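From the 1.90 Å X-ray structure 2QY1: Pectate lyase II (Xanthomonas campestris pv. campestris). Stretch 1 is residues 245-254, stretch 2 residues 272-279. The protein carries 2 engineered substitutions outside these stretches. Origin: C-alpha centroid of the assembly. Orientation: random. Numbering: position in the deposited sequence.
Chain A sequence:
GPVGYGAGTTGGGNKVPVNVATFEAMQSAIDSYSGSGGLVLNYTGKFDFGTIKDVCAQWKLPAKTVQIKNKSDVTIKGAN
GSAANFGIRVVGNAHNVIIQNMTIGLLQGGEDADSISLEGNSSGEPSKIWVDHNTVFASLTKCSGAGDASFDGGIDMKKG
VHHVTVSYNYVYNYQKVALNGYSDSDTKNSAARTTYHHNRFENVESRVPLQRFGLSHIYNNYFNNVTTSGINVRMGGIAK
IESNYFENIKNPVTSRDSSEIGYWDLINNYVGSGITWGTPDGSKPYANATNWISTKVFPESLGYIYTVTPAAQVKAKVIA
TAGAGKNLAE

Stretch 1, residues 245-254: YFENIKNPVT
Stretch 2 (272-279) GSGITWGT

Contact between residues 245-254 and 272-279 of pectate lyase II, two stretches of one chain that run side by side in the same direction and bury 616 Å² between them. The register pairs Glu 247 with Gly 272, Asn 248 with Gly 274, Ile 249 with Ile 275, Lys 250 with Thr 276 and Asn 251 with Trp 277, at CA-CA separations of 4.8, 4.2, 5.1, 4.6 and 4.9 Å. Stretch 1 enters as an extended strand (Phe 246 phi/psi -108/131, Glu 247 -156/154), turns a corner at Asn 248 (45/58), extends again through Ile 249 (-138/133) and Lys 250 (-96/138), and bends at Asn 251 (43/61) and Pro 252 (-60/-38). Stretch 2 turns at Gly 274 (76/29), then extends through Ile 275 (-83/124), Thr 276 (-126/161) and Trp 277 (-136/151).

Backbone hydrogen bonds fix the alignment: Gly 272 N to Phe 246 O (2.7 Å), Asn 248 N to Ser 273 O (3.0 Å), a weak, bent bond from Ile 249 N to Gly 274 O (3.1 Å, 134°), Thr 276 N to Ile 249 O (3.0 Å) and Asn 251 N to Thr 276 O (2.9 Å). Lys 250 and Thr 276 form a parallel bridge, and Lys 250 CA also approaches Thr 276 O at 3.3 Å.

Trp 277 gives up the most surface to its partner, 77 Å². Its CA-to-CB bond points away overall, but chi1 -61° (m) and chi2 94° bring the indole back over stretch 1. Pro 252 CD lies 3.6 Å from the centroid of the six-membered ring of Trp 277, 16° off the normal, a CH-pi contact over one face. At the ring edge, Val 253 O sits 3.2 Å from Trp 277 CZ3. Asn 251 (m, chi1 -51°), with 56 Å² covered, likewise starts away and returns at its tip, filling the space beside Trp 277 and Gly 278.

Ile 275 (51 Å², chi1 -44°, chi2 -68°, both m) supplies the apolar centre. Its CD1 packs 3.6 Å from Ile 249 CG2 and 4.1 Å from Phe 246 CB, while its CG2 meets Pro 252 CG at 3.8 Å, so Pro 252 touches both Ile 275 and Trp 277. Across the bridge, Lys 250 and Thr 276 share the other face: Lys 250 CB is 3.4 Å from Thr 276 OG1 (chi1 59°, p), and the all-t lysine chain runs out until its CE is 4.1 Å from Gly 278 CA.

Two glycines sit where a side chain would not fit: a CB on Gly 274, whose positive phi also favours glycine, would fall 2.3 Å from Asn 248 ND2, and one on Gly 278 would fall 2.9 Å from Lys 250 CE. Two waters join the stretches near the corner: water 1 donates to Glu 247 OE1 (2.7 Å) and accepts from Ser 273 N (2.9 Å), and water 2 accepts from Asn 248 ND2 (2.7 Å) and bonds Ser 273 OG (2.9 Å).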

# COMPACT_ATOMS: atom_id res chain seq x y z
N TYR A 245 -16.32 -0.51 -3.05
CA TYR A 245 -17.40 0.14 -2.32
C TYR A 245 -16.93 1.54 -1.95
O TYR A 245 -16.03 1.70 -1.12
CB TYR A 245 -17.73 -0.67 -1.05
CG TYR A 245 -19.04 -0.32 -0.36
CD1 TYR A 245 -20.11 -1.21 -0.38
CD2 TYR A 245 -19.20 0.88 0.33
CE1 TYR A 245 -21.30 -0.92 0.26
CE2 TYR A 245 -20.39 1.19 0.98
CZ TYR A 245 -21.44 0.28 0.94
OH TYR A 245 -22.62 0.58 1.57
N PHE A 246 -17.52 2.55 -2.59
CA PHE A 246 -17.16 3.95 -2.37
C PHE A 246 -18.24 4.68 -1.58
O PHE A 246 -19.43 4.60 -1.93
CB PHE A 246 -16.96 4.69 -3.70
CG PHE A 246 -15.84 4.16 -4.55
CD1 PHE A 246 -16.10 3.27 -5.59
CD2 PHE A 246 -14.52 4.57 -4.34
CE1 PHE A 246 -15.07 2.79 -6.40
CE2 PHE A 246 -13.49 4.09 -5.14
CZ PHE A 246 -13.76 3.19 -6.17
N GLU A 247 -17.84 5.41 -0.54
CA GLU A 247 -18.74 6.35 0.15
C GLU A 247 -17.94 7.42 0.88
O GLU A 247 -16.78 7.20 1.25
CB GLU A 247 -19.70 5.63 1.12
CG GLU A 247 -19.03 4.87 2.26
CD GLU A 247 -20.03 4.24 3.21
OE1 GLU A 247 -21.24 4.50 3.07
OE2 GLU A 247 -19.60 3.48 4.10
N ASN A 248 -18.56 8.59 1.07
CA ASN A 248 -17.91 9.73 1.72
C ASN A 248 -16.49 9.96 1.17
O ASN A 248 -15.51 9.93 1.91
CB ASN A 248 -17.91 9.57 3.25
CG ASN A 248 -19.30 9.34 3.81
OD1 ASN A 248 -19.55 8.35 4.50
ND2 ASN A 248 -20.22 10.25 3.52
N ILE A 249 -16.40 10.16 -0.14
CA ILE A 249 -15.12 10.25 -0.82
C ILE A 249 -15.14 11.37 -1.86
O ILE A 249 -16.10 11.51 -2.63
CB ILE A 249 -14.69 8.88 -1.45
CG1 ILE A 249 -13.38 9.01 -2.25
CG2 ILE A 249 -15.81 8.28 -2.31
CD1 ILE A 249 -12.64 7.69 -2.47
N LYS A 250 -14.09 12.19 -1.85
CA LYS A 250 -13.91 13.24 -2.84
C LYS A 250 -12.99 12.72 -3.94
O LYS A 250 -11.99 12.06 -3.65
CB LYS A 250 -13.33 14.51 -2.20
CG LYS A 250 -13.27 15.70 -3.14
CD LYS A 250 -12.85 16.96 -2.41
CE LYS A 250 -12.87 18.16 -3.34
NZ LYS A 250 -12.77 19.44 -2.59
N ASN A 251 -13.33 13.02 -5.19
CA ASN A 251 -12.60 12.53 -6.37
C ASN A 251 -12.19 11.05 -6.26
O ASN A 251 -11.00 10.74 -6.27
CB ASN A 251 -11.36 13.41 -6.63
CG ASN A 251 -11.69 14.89 -6.67
OD1 ASN A 251 -11.16 15.67 -5.87
ND2 ASN A 251 -12.56 15.28 -7.59
N PRO A 252 -13.19 10.14 -6.16
CA PRO A 252 -12.89 8.72 -5.95
C PRO A 252 -12.07 8.09 -7.07
O PRO A 252 -11.19 7.26 -6.80
CB PRO A 252 -14.28 8.07 -5.86
CG PRO A 252 -15.21 9.04 -6.50
CD PRO A 252 -14.64 10.39 -6.21
N VAL A 253 -12.35 8.49 -8.31
CA VAL A 253 -11.58 8.03 -9.46
C VAL A 253 -11.22 9.26 -10.29
O VAL A 253 -12.10 9.95 -10.82
CB VAL A 253 -12.36 7.00 -10.31
CG1 VAL A 253 -11.57 6.62 -11.55
CG2 VAL A 253 -12.68 5.75 -9.49
N THR A 254 -9.93 9.54 -10.39
CA THR A 254 -9.46 10.76 -11.05
C THR A 254 -8.09 10.56 -11.70
O THR A 254 -7.41 9.56 -11.46
CB THR A 254 -9.42 11.96 -10.06
OG1 THR A 254 -9.05 13.16 -10.76
CG2 THR A 254 -8.43 11.72 -8.92
N GLY A 272 -21.87 4.66 -3.12
CA GLY A 272 -22.78 5.02 -2.04
C GLY A 272 -23.04 6.51 -1.95
O GLY A 272 -22.91 7.24 -2.94
N SER A 273 -23.42 6.96 -0.75
CA SER A 273 -23.68 8.37 -0.49
C SER A 273 -22.40 9.14 -0.20
O SER A 273 -21.36 8.55 0.13
CB SER A 273 -24.67 8.52 0.67
OG SER A 273 -24.15 7.91 1.85
N GLY A 274 -22.47 10.47 -0.33
CA GLY A 274 -21.36 11.35 0.02
C GLY A 274 -20.21 11.39 -0.96
O GLY A 274 -19.06 11.64 -0.56
N ILE A 275 -20.49 11.16 -2.23
CA ILE A 275 -19.50 11.31 -3.29
C ILE A 275 -19.44 12.78 -3.70
O ILE A 275 -20.46 13.37 -4.06
CB ILE A 275 -19.82 10.46 -4.55
CG1 ILE A 275 -20.27 9.04 -4.17
CG2 ILE A 275 -18.65 10.47 -5.53
CD1 ILE A 275 -19.19 8.15 -3.56
N THR A 276 -18.25 13.37 -3.62
CA THR A 276 -18.05 14.75 -4.06
C THR A 276 -16.90 14.84 -5.06
O THR A 276 -16.08 13.93 -5.16
CB THR A 276 -17.80 15.73 -2.88
OG1 THR A 276 -16.65 15.31 -2.14
CG2 THR A 276 -19.01 15.79 -1.96
N TRP A 277 -16.87 15.94 -5.82
CA TRP A 277 -15.86 16.14 -6.85
C TRP A 277 -15.30 17.56 -6.80
O TRP A 277 -15.99 18.49 -6.39
CB TRP A 277 -16.44 15.86 -8.23
CG TRP A 277 -16.94 14.46 -8.43
CD1 TRP A 277 -18.22 14.01 -8.24
CD2 TRP A 277 -16.17 13.33 -8.85
NE1 TRP A 277 -18.29 12.66 -8.52
CE2 TRP A 277 -17.05 12.22 -8.90
CE3 TRP A 277 -14.83 13.15 -9.20
CZ2 TRP A 277 -16.62 10.95 -9.28
CZ3 TRP A 277 -14.40 11.88 -9.58
CH2 TRP A 277 -15.30 10.80 -9.62
N GLY A 278 -14.05 17.71 -7.23
CA GLY A 278 -13.39 19.01 -7.28
C GLY A 278 -12.45 19.14 -8.46
O GLY A 278 -12.06 18.14 -9.07
N THR A 279 -12.11 20.38 -8.79
CA THR A 279 -11.18 20.69 -9.88
C THR A 279 -9.80 20.97 -9.27
O THR A 279 -9.69 21.77 -8.33
CB THR A 279 -11.67 21.90 -10.70
OG1 THR A 279 -13.06 21.74 -11.02
CG2 THR A 279 -10.88 22.04 -12.00
O HOH W 1 -23.35 4.94 1.39
O HOH W 2 -22.95 9.99 3.55